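Local coordinates for protein myosin-I heavy chain (PDB 5EJR) that works as an actin-based, ATP-driven motor in early phagocytosis and adhesion, represented here by the second MyTH4-FERM tandem of its tail, at residues Arg296-Leu300 / Ser499-Tyr504; Trp459-Ser465 / Phe474-Thr478; Met73-Asp77 / Ser123-Glu129. All blocks are in the same frame, centred on the assembly; numbering follows the deposited sequence. Where two conformers were deposited one is given.

In the fold
Contacts 1 and 2 both belong to the FERM part, while contact 3 lies in the helical MyTH4 domain across the chain's centre, its nearest atoms about 31 Å from contact 1. Contact 3 is the buried one: two helices meet through a methionine knob and polar bonds from side chains. Contacts 1 and 2 are only partly buried. Contact 1 holds the C-terminal helix 494-505 against the loop that follows strand 290-296 with stacked rings and a tyrosine hydroxyl; contact 2, nested within its loop, joins strands from two sheets with aliphatic packing and one shared carbonyl. They touch where Tyr501 and Tyr504 of that helix pack on Phe461 and Ile464.

Contact 1. Residues Arg296-Leu300 / Ser499-Tyr504; sequences RRFFL and SVYQFY. With EDO (1,2-ethanediol), chain E.
Ser499 brings its carbonyl O to 4.4 Å from Phe298 CZ, while its OG hydrogen-bonds O2 of a 1,2-ethanediol, probably from the crystallisation liquor. The diol's other hydroxyl, O1, accepts from Arg297 NE near the guanidinium plane; NH2 of that arginine bonds Ser256 OG instead. Next along the helix, Val500 sets its CA at the edge of the Phe298 ring, 3.9 Å from Phe298 CE1, with its CG1 close to the same carbon. Phe503 lies over one face of that ring in a face-to-face stack, centroids 3.9 Å apart and planes 17° from parallel. With CG anti to the backbone N (chi1 -174°) the Phe503 ring swings over Phe298, and Phe503 CB lies over the same face in a CH-pi contact. Arg297 CG covers the opposite face, and Phe298 is thus clamped flat. Beyond the stack, Leu300 CD1 reaches Phe503 CE1 at 3.7 Å and its CD2 reaches the rim of Tyr504. Tyr504 turns its own face to the edge of Phe298 in a T-shaped pair, Phe298 CD1 lying 3.6 Å from Tyr504 CE2. Its OH accepts from Phe299 N at 3.0 Å in a nearly straight bond (162°) and donates to a water that passes on to Arg297 O. A phenylalanine here would probably leave Phe299 N without this acceptor and the water without its donor. Aromatic faces and edges thus fix the C-terminal helix of the PH-like F3 lobe on the linker leaving the ubiquitin-like F1 lobe, and one hydroxyl ties down the linker's polar backbone.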
loop_
_atom_site.group_PDB
_atom_site.type_symbol
_atom_site.label_atom_id
_atom_site.label_comp_id
_atom_site.label_asym_id
_atom_site.label_seq_id
_atom_site.Cartn_x
_atom_site.Cartn_y
_atom_site.Cartn_z
ATOM N N ARG A 296 -16.697 3.631 1.524
ATOM C CA ARG A 296 -17.616 2.589 1.090
ATOM C C ARG A 296 -17.335 2.453 -0.395
ATOM O O ARG A 296 -17.367 3.451 -1.149
ATOM C CB ARG A 296 -19.084 2.909 1.357
ATOM C CG ARG A 296 -19.894 1.702 0.881
ATOM C CD ARG A 296 -21.294 1.813 1.223
ATOM N NE ARG A 296 -22.100 0.797 0.554
ATOM C CZ ARG A 296 -23.382 0.643 0.824
ATOM N NH1 ARG A 296 -23.965 1.394 1.754
ATOM N NH2 ARG A 296 -24.094 -0.260 0.175
ATOM N N ARG A 297 -16.891 1.260 -0.760
ATOM C CA ARG A 297 -16.418 0.946 -2.092
ATOM C C ARG A 297 -17.510 0.404 -2.987
ATOM O O ARG A 297 -17.589 0.808 -4.136
ATOM C CB ARG A 297 -15.237 -0.041 -1.994
ATOM C CG ARG A 297 -14.562 -0.407 -3.349
ATOM C CD ARG A 297 -13.710 0.714 -3.936
ATOM N NE ARG A 297 -12.584 1.077 -3.070
ATOM C CZ ARG A 297 -12.245 2.328 -2.762
ATOM N NH1 ARG A 297 -12.941 3.352 -3.244
ATOM N NH2 ARG A 297 -11.207 2.566 -1.966
ATOM N N PHE A 298 -18.340 -0.511 -2.485
ATOM C CA PHE A 298 -19.341 -1.168 -3.310
ATOM C C PHE A 298 -20.784 -0.808 -2.977
ATOM O O PHE A 298 -21.153 -0.693 -1.819
ATOM C CB PHE A 298 -19.135 -2.680 -3.253
ATOM C CG PHE A 298 -17.746 -3.107 -3.679
ATOM C CD1 PHE A 298 -17.365 -3.067 -5.022
ATOM C CD2 PHE A 298 -16.840 -3.609 -2.750
ATOM C CE1 PHE A 298 -16.083 -3.491 -5.418
ATOM C CE2 PHE A 298 -15.562 -4.052 -3.151
ATOM C CZ PHE A 298 -15.190 -3.978 -4.477
ATOM N N PHE A 299 -21.595 -0.666 -4.026
ATOM C CA PHE A 299 -23.002 -0.291 -3.933
ATOM C C PHE A 299 -23.770 -1.273 -4.774
ATOM O O PHE A 299 -23.723 -1.184 -5.995
ATOM C CB PHE A 299 -23.204 1.156 -4.448
ATOM C CG PHE A 299 -22.611 2.204 -3.534
ATOM C CD1 PHE A 299 -21.258 2.536 -3.615
ATOM C CD2 PHE A 299 -23.404 2.857 -2.592
ATOM C CE1 PHE A 299 -20.707 3.488 -2.752
ATOM C CE2 PHE A 299 -22.855 3.817 -1.733
ATOM C CZ PHE A 299 -21.514 4.125 -1.813
ATOM N N LEU A 300 -24.395 -2.261 -4.120
ATOM C CA LEU A 300 -25.126 -3.359 -4.778
ATOM C C LEU A 300 -26.620 -3.140 -4.867
ATOM O O LEU A 300 -27.277 -3.769 -5.697
ATOM C CB LEU A 300 -24.840 -4.692 -4.038
ATOM C CG LEU A 300 -23.399 -5.242 -4.230
ATOM C CD1 LEU A 300 -23.198 -6.563 -3.456
ATOM C CD2 LEU A 300 -23.109 -5.519 -5.708
ATOM N N SER A 499 -9.831 -6.642 -8.475
ATOM C CA SER A 499 -10.624 -6.785 -7.256
ATOM C C SER A 499 -12.052 -6.153 -7.426
ATOM O O SER A 499 -13.054 -6.792 -7.098
ATOM C CB SER A 499 -9.869 -6.171 -6.074
ATOM O OG SER A 499 -10.750 -5.662 -5.085
ATOM N N VAL A 500 -12.133 -4.918 -7.955
ATOM C CA VAL A 500 -13.428 -4.238 -8.177
ATOM C C VAL A 500 -14.241 -4.981 -9.236
ATOM O O VAL A 500 -15.421 -5.279 -9.014
ATOM C CB VAL A 500 -13.223 -2.741 -8.517
ATOM C CG1 VAL A 500 -14.532 -2.082 -8.938
ATOM C CG2 VAL A 500 -12.619 -2.014 -7.327
ATOM N N TYR A 501 -13.629 -5.273 -10.398
ATOM C CA TYR A 501 -14.329 -6.034 -11.433
ATOM C C TYR A 501 -14.814 -7.426 -10.875
ATOM O O TYR A 501 -15.973 -7.759 -11.045
ATOM C CB TYR A 501 -13.449 -6.227 -12.701
ATOM C CG TYR A 501 -14.164 -7.010 -13.785
ATOM C CD1 TYR A 501 -14.172 -8.401 -13.776
ATOM C CD2 TYR A 501 -14.899 -6.361 -14.771
ATOM C CE1 TYR A 501 -14.897 -9.125 -14.720
ATOM C CE2 TYR A 501 -15.609 -7.075 -15.728
ATOM C CZ TYR A 501 -15.616 -8.459 -15.690
ATOM O OH TYR A 501 -16.294 -9.178 -16.645
ATOM N N GLN A 502 -13.951 -8.207 -10.231
ATOM C CA GLN A 502 -14.370 -9.518 -9.687
ATOM C C GLN A 502 -15.581 -9.391 -8.746
ATOM O O GLN A 502 -16.551 -10.141 -8.894
ATOM C CB GLN A 502 -13.199 -10.237 -8.975
ATOM C CG GLN A 502 -13.578 -11.535 -8.214
ATOM C CD GLN A 502 -14.195 -12.639 -9.061
ATOM O OE1 GLN A 502 -14.986 -13.450 -8.564
ATOM N NE2 GLN A 502 -13.822 -12.742 -10.335
ATOM N N PHE A 503 -15.547 -8.411 -7.837
ATOM C CA PHE A 503 -16.640 -8.228 -6.866
ATOM C C PHE A 503 -17.971 -8.001 -7.525
ATOM O O PHE A 503 -18.931 -8.709 -7.208
ATOM C CB PHE A 503 -16.345 -7.126 -5.830
ATOM C CG PHE A 503 -17.400 -7.030 -4.744
ATOM C CD1 PHE A 503 -18.562 -6.282 -4.937
ATOM C CD2 PHE A 503 -17.242 -7.700 -3.541
ATOM C CE1 PHE A 503 -19.541 -6.212 -3.944
ATOM C CE2 PHE A 503 -18.227 -7.628 -2.547
ATOM C CZ PHE A 503 -19.361 -6.878 -2.753
ATOM N N TYR A 504 -18.037 -7.034 -8.432
ATOM C CA TYR A 504 -19.299 -6.693 -9.086
ATOM C C TYR A 504 -19.793 -7.728 -10.096
ATOM O O TYR A 504 -20.993 -8.028 -10.134
ATOM C CB TYR A 504 -19.184 -5.324 -9.742
ATOM C CG TYR A 504 -19.392 -4.125 -8.838
ATOM C CD1 TYR A 504 -20.549 -3.996 -8.067
ATOM C CD2 TYR A 504 -18.498 -3.058 -8.852
ATOM C CE1 TYR A 504 -20.781 -2.853 -7.297
ATOM C CE2 TYR A 504 -18.742 -1.897 -8.125
ATOM C CZ TYR A 504 -19.889 -1.793 -7.359
ATOM O OH TYR A 504 -20.105 -0.637 -6.652
HETATM C C1 EDO E . -11.287 -2.290 -3.827
HETATM O O1 EDO E . -11.222 -1.635 -2.555
HETATM C C2 EDO E . -9.835 -2.643 -4.333
HETATM O O2 EDO E . -9.411 -3.810 -3.640
HETATM O O HOH W 1 -18.209 1.190 -6.672
HETATM O O HOH W 2 -22.783 0.122 -8.218
#

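Contact 2. Residues Trp459-Ser465 / Phe474-Thr478; sequences WTFQSIS and FCIMT
Ile476 holds CG1 in the crowded position between its backbone N and carbonyl carbon (chi1 60°), and this carries CD1 across to the indole of Trp459, whose own CG lies anti to the carbonyl carbon (chi1 -59°). The methyl comes down over one face: Ile476 CD1 is 3.6 Å from Trp459 CD2, nearest the five-membered ring, a CH-pi contact with the two side chains crossing at about a right angle. Ile464 closes in beside it, CD1 to CD1 of Ile476 at 3.9 Å. Thr478 adds its methyl, CG2 lying 3.6 Å from Trp459 CD1 and also touching Ile464 CG1, but this residue is poorly ordered and precedes an unmodelled loop. Polar contact gathers on one atom. Met477 O takes the backbone N of Ser465 at 2.8 Å, nearly along the C=O axis, and Ser465 OG at 3.1 Å from above the carbonyl plane; Ile464 CA lies against the same oxygen in a CA-H...O contact. Two donors from one residue thus grip this carbonyl. A type I turn, Phe461 to Ile464, brings Ser465 round to it. The turn is braced by Ser463 OG, which donates to Thr460 O at 2.8 Å, and by an ST motif in which Thr460 OG1 accepts from Ser463 N. The contact spans the two sheets of the PH-like F3 lobe, strand 455-460 meeting strand 473-477. Val445 and Ile447 of strand 444-448 pack on Trp459, Gln487 of strand 486-490 touches both Trp459 and Ile476, and Tyr501 of helix 494-505 covers Ile464.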
loop_
_atom_site.group_PDB
_atom_site.type_symbol
_atom_site.label_atom_id
_atom_site.label_comp_id
_atom_site.label_asym_id
_atom_site.label_seq_id
_atom_site.Cartn_x
_atom_site.Cartn_y
_atom_site.Cartn_z
ATOM N N TRP A 459 -20.503 -1.481 -21.343
ATOM C CA TRP A 459 -20.547 -2.912 -21.550
ATOM C C TRP A 459 -21.081 -3.554 -20.273
ATOM O O TRP A 459 -20.477 -3.406 -19.205
ATOM C CB TRP A 459 -19.125 -3.448 -21.840
ATOM C CG TRP A 459 -18.436 -2.848 -23.036
ATOM C CD1 TRP A 459 -18.536 -3.270 -24.329
ATOM C CD2 TRP A 459 -17.505 -1.752 -23.041
ATOM N NE1 TRP A 459 -17.715 -2.512 -25.140
ATOM C CE2 TRP A 459 -17.084 -1.564 -24.378
ATOM C CE3 TRP A 459 -16.955 -0.935 -22.042
ATOM C CZ2 TRP A 459 -16.153 -0.584 -24.742
ATOM C CZ3 TRP A 459 -16.032 0.041 -22.403
ATOM C CH2 TRP A 459 -15.624 0.193 -23.736
ATOM N N THR A 460 -22.205 -4.275 -20.374
ATOM C CA THR A 460 -22.776 -4.981 -19.228
ATOM C C THR A 460 -21.859 -6.137 -18.864
ATOM O O THR A 460 -21.106 -6.606 -19.722
ATOM C CB THR A 460 -24.181 -5.522 -19.552
ATOM O OG1 THR A 460 -24.073 -6.486 -20.590
ATOM C CG2 THR A 460 -25.163 -4.443 -19.934
ATOM N N PHE A 461 -21.953 -6.639 -17.634
ATOM C CA PHE A 461 -21.171 -7.799 -17.239
ATOM C C PHE A 461 -21.540 -9.048 -18.047
ATOM O O PHE A 461 -20.657 -9.861 -18.347
ATOM C CB PHE A 461 -21.295 -8.058 -15.739
ATOM C CG PHE A 461 -20.583 -7.028 -14.891
ATOM C CD1 PHE A 461 -19.226 -6.761 -15.080
ATOM C CD2 PHE A 461 -21.255 -6.353 -13.881
ATOM C CE1 PHE A 461 -18.560 -5.823 -14.276
ATOM C CE2 PHE A 461 -20.587 -5.432 -13.073
ATOM C CZ PHE A 461 -19.246 -5.173 -13.273
ATOM N N GLN A 462 -22.837 -9.172 -18.433
ATOM C CA GLN A 462 -23.386 -10.295 -19.221
ATOM C C GLN A 462 -22.670 -10.395 -20.566
ATOM O O GLN A 462 -22.382 -11.492 -21.030
ATOM C CB GLN A 462 -24.908 -10.107 -19.465
ATOM C CG GLN A 462 -25.789 -10.143 -18.198
ATOM C CD GLN A 462 -25.476 -9.039 -17.197
ATOM O OE1 GLN A 462 -25.463 -7.843 -17.523
ATOM N NE2 GLN A 462 -25.135 -9.428 -15.970
ATOM N N SER A 463 -22.378 -9.233 -21.167
ATOM C CA SER A 463 -21.728 -9.082 -22.456
ATOM C C SER A 463 -20.190 -9.250 -22.438
ATOM O O SER A 463 -19.565 -9.138 -23.494
ATOM C CB SER A 463 -22.104 -7.740 -23.066
ATOM O OG SER A 463 -21.304 -6.700 -22.533
ATOM N N ILE A 464 -19.588 -9.512 -21.259
ATOM C CA ILE A 464 -18.139 -9.694 -21.119
ATOM C C ILE A 464 -17.903 -11.125 -20.681
ATOM O O ILE A 464 -18.317 -11.503 -19.582
ATOM C CB ILE A 464 -17.471 -8.657 -20.157
ATOM C CG1 ILE A 464 -17.677 -7.214 -20.636
ATOM C CG2 ILE A 464 -15.980 -8.979 -19.973
ATOM C CD1 ILE A 464 -17.701 -6.114 -19.491
ATOM N N SER A 465 -17.263 -11.922 -21.556
ATOM C CA SER A 465 -16.943 -13.342 -21.329
ATOM C C SER A 465 -15.748 -13.519 -20.408
ATOM O O SER A 465 -15.718 -14.466 -19.624
ATOM C CB SER A 465 -16.668 -14.049 -22.656
ATOM O OG SER A 465 -15.809 -13.293 -23.497
ATOM N N PHE A 474 -5.626 -3.137 -19.041
ATOM C CA PHE A 474 -6.802 -3.884 -18.624
ATOM C C PHE A 474 -7.543 -4.218 -19.922
ATOM O O PHE A 474 -7.696 -3.360 -20.787
ATOM C CB PHE A 474 -7.658 -3.101 -17.606
ATOM C CG PHE A 474 -9.049 -3.623 -17.336
ATOM C CD1 PHE A 474 -9.261 -4.951 -16.995
ATOM C CD2 PHE A 474 -10.147 -2.775 -17.389
ATOM C CE1 PHE A 474 -10.548 -5.427 -16.729
ATOM C CE2 PHE A 474 -11.430 -3.254 -17.128
ATOM C CZ PHE A 474 -11.622 -4.568 -16.780
ATOM N N CYS A 475 -7.964 -5.478 -20.074
ATOM C CA CYS A 475 -8.633 -5.959 -21.280
ATOM C C CYS A 475 -9.938 -6.696 -20.963
ATOM O O CYS A 475 -9.942 -7.546 -20.079
ATOM C CB CYS A 475 -7.678 -6.843 -22.082
ATOM S SG CYS A 475 -8.419 -7.576 -23.559
ATOM N N ILE A 476 -11.029 -6.397 -21.703
ATOM C CA ILE A 476 -12.346 -7.060 -21.562
ATOM C C ILE A 476 -12.678 -7.796 -22.869
ATOM O O ILE A 476 -12.570 -7.210 -23.934
ATOM C CB ILE A 476 -13.532 -6.146 -21.068
ATOM C CG1 ILE A 476 -13.815 -4.966 -22.010
ATOM C CG2 ILE A 476 -13.300 -5.648 -19.623
ATOM C CD1 ILE A 476 -15.185 -4.244 -21.729
ATOM N N MET A 477 -13.036 -9.080 -22.787
ATOM C CA MET A 477 -13.425 -9.841 -23.979
ATOM C C MET A 477 -14.962 -9.763 -24.082
ATOM O O MET A 477 -15.671 -10.250 -23.198
ATOM C CB MET A 477 -12.877 -11.295 -23.940
ATOM C CG MET A 477 -13.067 -12.082 -25.259
ATOM S SD MET A 477 -12.734 -11.144 -26.784
ATOM C CE MET A 477 -11.070 -11.656 -27.148
ATOM N N THR A 478 -15.453 -9.037 -25.102
ATOM C CA THR A 478 -16.880 -8.811 -25.347
ATOM C C THR A 478 -17.412 -9.696 -26.481
ATOM O O THR A 478 -17.544 -9.246 -27.620
ATOM C CB THR A 478 -17.178 -7.314 -25.563
ATOM O OG1 THR A 478 -16.486 -6.859 -26.728
ATOM C CG2 THR A 478 -16.809 -6.459 -24.363
#

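Contact 3. Residues Met73-Asp77 / Ser123-Glu129; sequences MWMGD and SAKKGFE
Ser123 OG donates to Asp77 OD2 at 2.7 Å on the syn side of the carboxylate, and is also hydrogen-bonded to Asn118 ND2. The hydroxyl, set anti to its backbone N (chi1 165°), is thus gripped by two partners, Asp77 and Asn118, at the start of helix 121-137. This is a helix pair of the MyTH4 domain: helix 58-75 ends in a Schellman motif, with Gly76 at positive phi as its C-prime residue, and the turn delivers Asp77 to the serine. Between them Met75 packs as a knob into a hole formed by Ser123, Ala124, Lys126 and Gly127. Its chain runs extended to SD and then bends (chi3 73°), placing Met75 CE 3.2 Å from Ser123 O while CG packs against Gly127 N. Glycine suits this hole, since a CB at Gly127 would crowd the methionine methyl. One residue earlier, Trp74 presents its edge to the second helix. Its NE1 donates to Lys126 O at 2.8 Å; the oxygen lies in the indole plane, but the N-H comes from above the carbonyl plane and the bond is bent, 143°. Ala86 and Ile90 of helix 86-99 and Ile197 of helix 194-205 also pack on this indole. Glu129 OE1 comes within 4.0 Å of Trp74 CZ2, but its salt bridge is to Arg201. Lys126 stretches back over the helix end, its CD 3.6 Å from Met75 O, and its NZ donates to a water 3.2 Å from that nitrogen.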
loop_
_atom_site.group_PDB
_atom_site.type_symbol
_atom_site.label_atom_id
_atom_site.label_comp_id
_atom_site.label_asym_id
_atom_site.label_seq_id
_atom_site.Cartn_x
_atom_site.Cartn_y
_atom_site.Cartn_z
ATOM N N MET A 73 26.192 1.938 4.218
ATOM C CA MET A 73 25.375 3.135 4.425
ATOM C C MET A 73 24.277 2.847 5.435
ATOM O O MET A 73 23.981 3.692 6.272
ATOM C CB MET A 73 24.729 3.569 3.105
ATOM C CG MET A 73 25.675 4.253 2.167
ATOM S SD MET A 73 25.019 4.323 0.490
ATOM C CE MET A 73 24.121 5.725 0.588
ATOM N N TRP A 74 23.656 1.658 5.343
ATOM C CA TRP A 74 22.576 1.252 6.243
ATOM C C TRP A 74 23.107 1.097 7.679
ATOM O O TRP A 74 22.484 1.568 8.638
ATOM C CB TRP A 74 21.940 -0.057 5.759
ATOM C CG TRP A 74 21.069 -0.686 6.795
ATOM C CD1 TRP A 74 21.360 -1.774 7.568
ATOM C CD2 TRP A 74 19.804 -0.194 7.250
ATOM N NE1 TRP A 74 20.325 -2.025 8.440
ATOM C CE2 TRP A 74 19.367 -1.053 8.287
ATOM C CE3 TRP A 74 18.981 0.882 6.869
ATOM C CZ2 TRP A 74 18.136 -0.880 8.933
ATOM C CZ3 TRP A 74 17.755 1.045 7.501
ATOM C CH2 TRP A 74 17.352 0.182 8.530
ATOM N N MET A 75 24.280 0.448 7.795
ATOM C CA MET A 75 24.992 0.173 9.039
ATOM C C MET A 75 25.679 1.402 9.646
ATOM O O MET A 75 26.101 1.343 10.797
ATOM C CB MET A 75 25.976 -0.976 8.826
ATOM C CG MET A 75 25.274 -2.295 8.621
ATOM S SD MET A 75 26.375 -3.642 8.166
ATOM C CE MET A 75 27.203 -3.925 9.784
ATOM N N GLY A 76 25.750 2.499 8.889
ATOM C CA GLY A 76 26.360 3.750 9.331
ATOM C C GLY A 76 27.878 3.770 9.282
ATOM O O GLY A 76 28.510 4.493 10.055
ATOM N N ASP A 77 28.471 2.983 8.374
ATOM C CA ASP A 77 29.920 2.880 8.172
ATOM C C ASP A 77 30.386 3.571 6.880
ATOM O O ASP A 77 31.583 3.603 6.598
ATOM C CB ASP A 77 30.368 1.409 8.197
ATOM C CG ASP A 77 30.066 0.695 9.500
ATOM O OD1 ASP A 77 30.402 1.249 10.578
ATOM O OD2 ASP A 77 29.517 -0.424 9.445
ATOM N N SER A 123 26.537 -0.710 14.947
ATOM C CA SER A 123 26.700 -0.958 13.520
ATOM C C SER A 123 26.399 -2.444 13.277
ATOM O O SER A 123 25.644 -2.758 12.358
ATOM C CB SER A 123 28.105 -0.582 13.058
ATOM O OG SER A 123 28.414 -1.116 11.782
ATOM N N ALA A 124 26.927 -3.348 14.136
ATOM C CA ALA A 124 26.680 -4.797 14.050
ATOM C C ALA A 124 25.194 -5.157 14.212
ATOM O O ALA A 124 24.736 -6.102 13.573
ATOM C CB ALA A 124 27.498 -5.540 15.091
ATOM N N LYS A 125 24.462 -4.429 15.088
ATOM C CA LYS A 125 23.038 -4.651 15.373
ATOM C C LYS A 125 22.202 -4.352 14.104
ATOM O O LYS A 125 21.292 -5.121 13.778
ATOM C CB LYS A 125 22.601 -3.784 16.576
ATOM C CG LYS A 125 21.143 -3.930 16.997
ATOM C CD LYS A 125 20.806 -2.999 18.159
ATOM C CE LYS A 125 19.375 -3.125 18.639
ATOM N NZ LYS A 125 19.103 -4.442 19.287
ATOM N N LYS A 126 22.559 -3.260 13.389
ATOM C CA LYS A 126 21.978 -2.791 12.131
ATOM C C LYS A 126 22.215 -3.826 11.026
ATOM O O LYS A 126 21.370 -4.001 10.143
ATOM C CB LYS A 126 22.577 -1.427 11.734
ATOM C CG LYS A 126 21.936 -0.239 12.448
ATOM C CD LYS A 126 22.780 1.012 12.257
ATOM C CE LYS A 126 22.183 2.245 12.881
ATOM N NZ LYS A 126 22.941 3.468 12.486
ATOM N N GLY A 127 23.362 -4.511 11.107
ATOM C CA GLY A 127 23.725 -5.590 10.205
ATOM C C GLY A 127 22.770 -6.737 10.409
ATOM O O GLY A 127 22.265 -7.303 9.434
ATOM N N PHE A 128 22.446 -7.048 11.683
ATOM C CA PHE A 128 21.450 -8.089 11.954
ATOM C C PHE A 128 20.010 -7.650 11.593
ATOM O O PHE A 128 19.210 -8.497 11.197
ATOM C CB PHE A 128 21.538 -8.611 13.394
ATOM C CG PHE A 128 22.726 -9.517 13.625
ATOM C CD1 PHE A 128 22.829 -10.738 12.971
ATOM C CD2 PHE A 128 23.743 -9.149 14.498
ATOM C CE1 PHE A 128 23.940 -11.566 13.171
ATOM C CE2 PHE A 128 24.849 -9.982 14.703
ATOM C CZ PHE A 128 24.941 -11.184 14.037
ATOM N N GLU A 129 19.697 -6.339 11.710
ATOM C CA GLU A 129 18.376 -5.782 11.332
ATOM C C GLU A 129 18.156 -5.995 9.823
ATOM O O GLU A 129 17.053 -6.363 9.389
ATOM C CB GLU A 129 18.307 -4.281 11.648
ATOM C CG GLU A 129 18.146 -3.976 13.130
ATOM C CD GLU A 129 18.154 -2.506 13.490
ATOM O OE1 GLU A 129 18.813 -1.720 12.775
ATOM O OE2 GLU A 129 17.523 -2.144 14.508
HETATM O O HOH W 3 22.081 4.759 9.661
#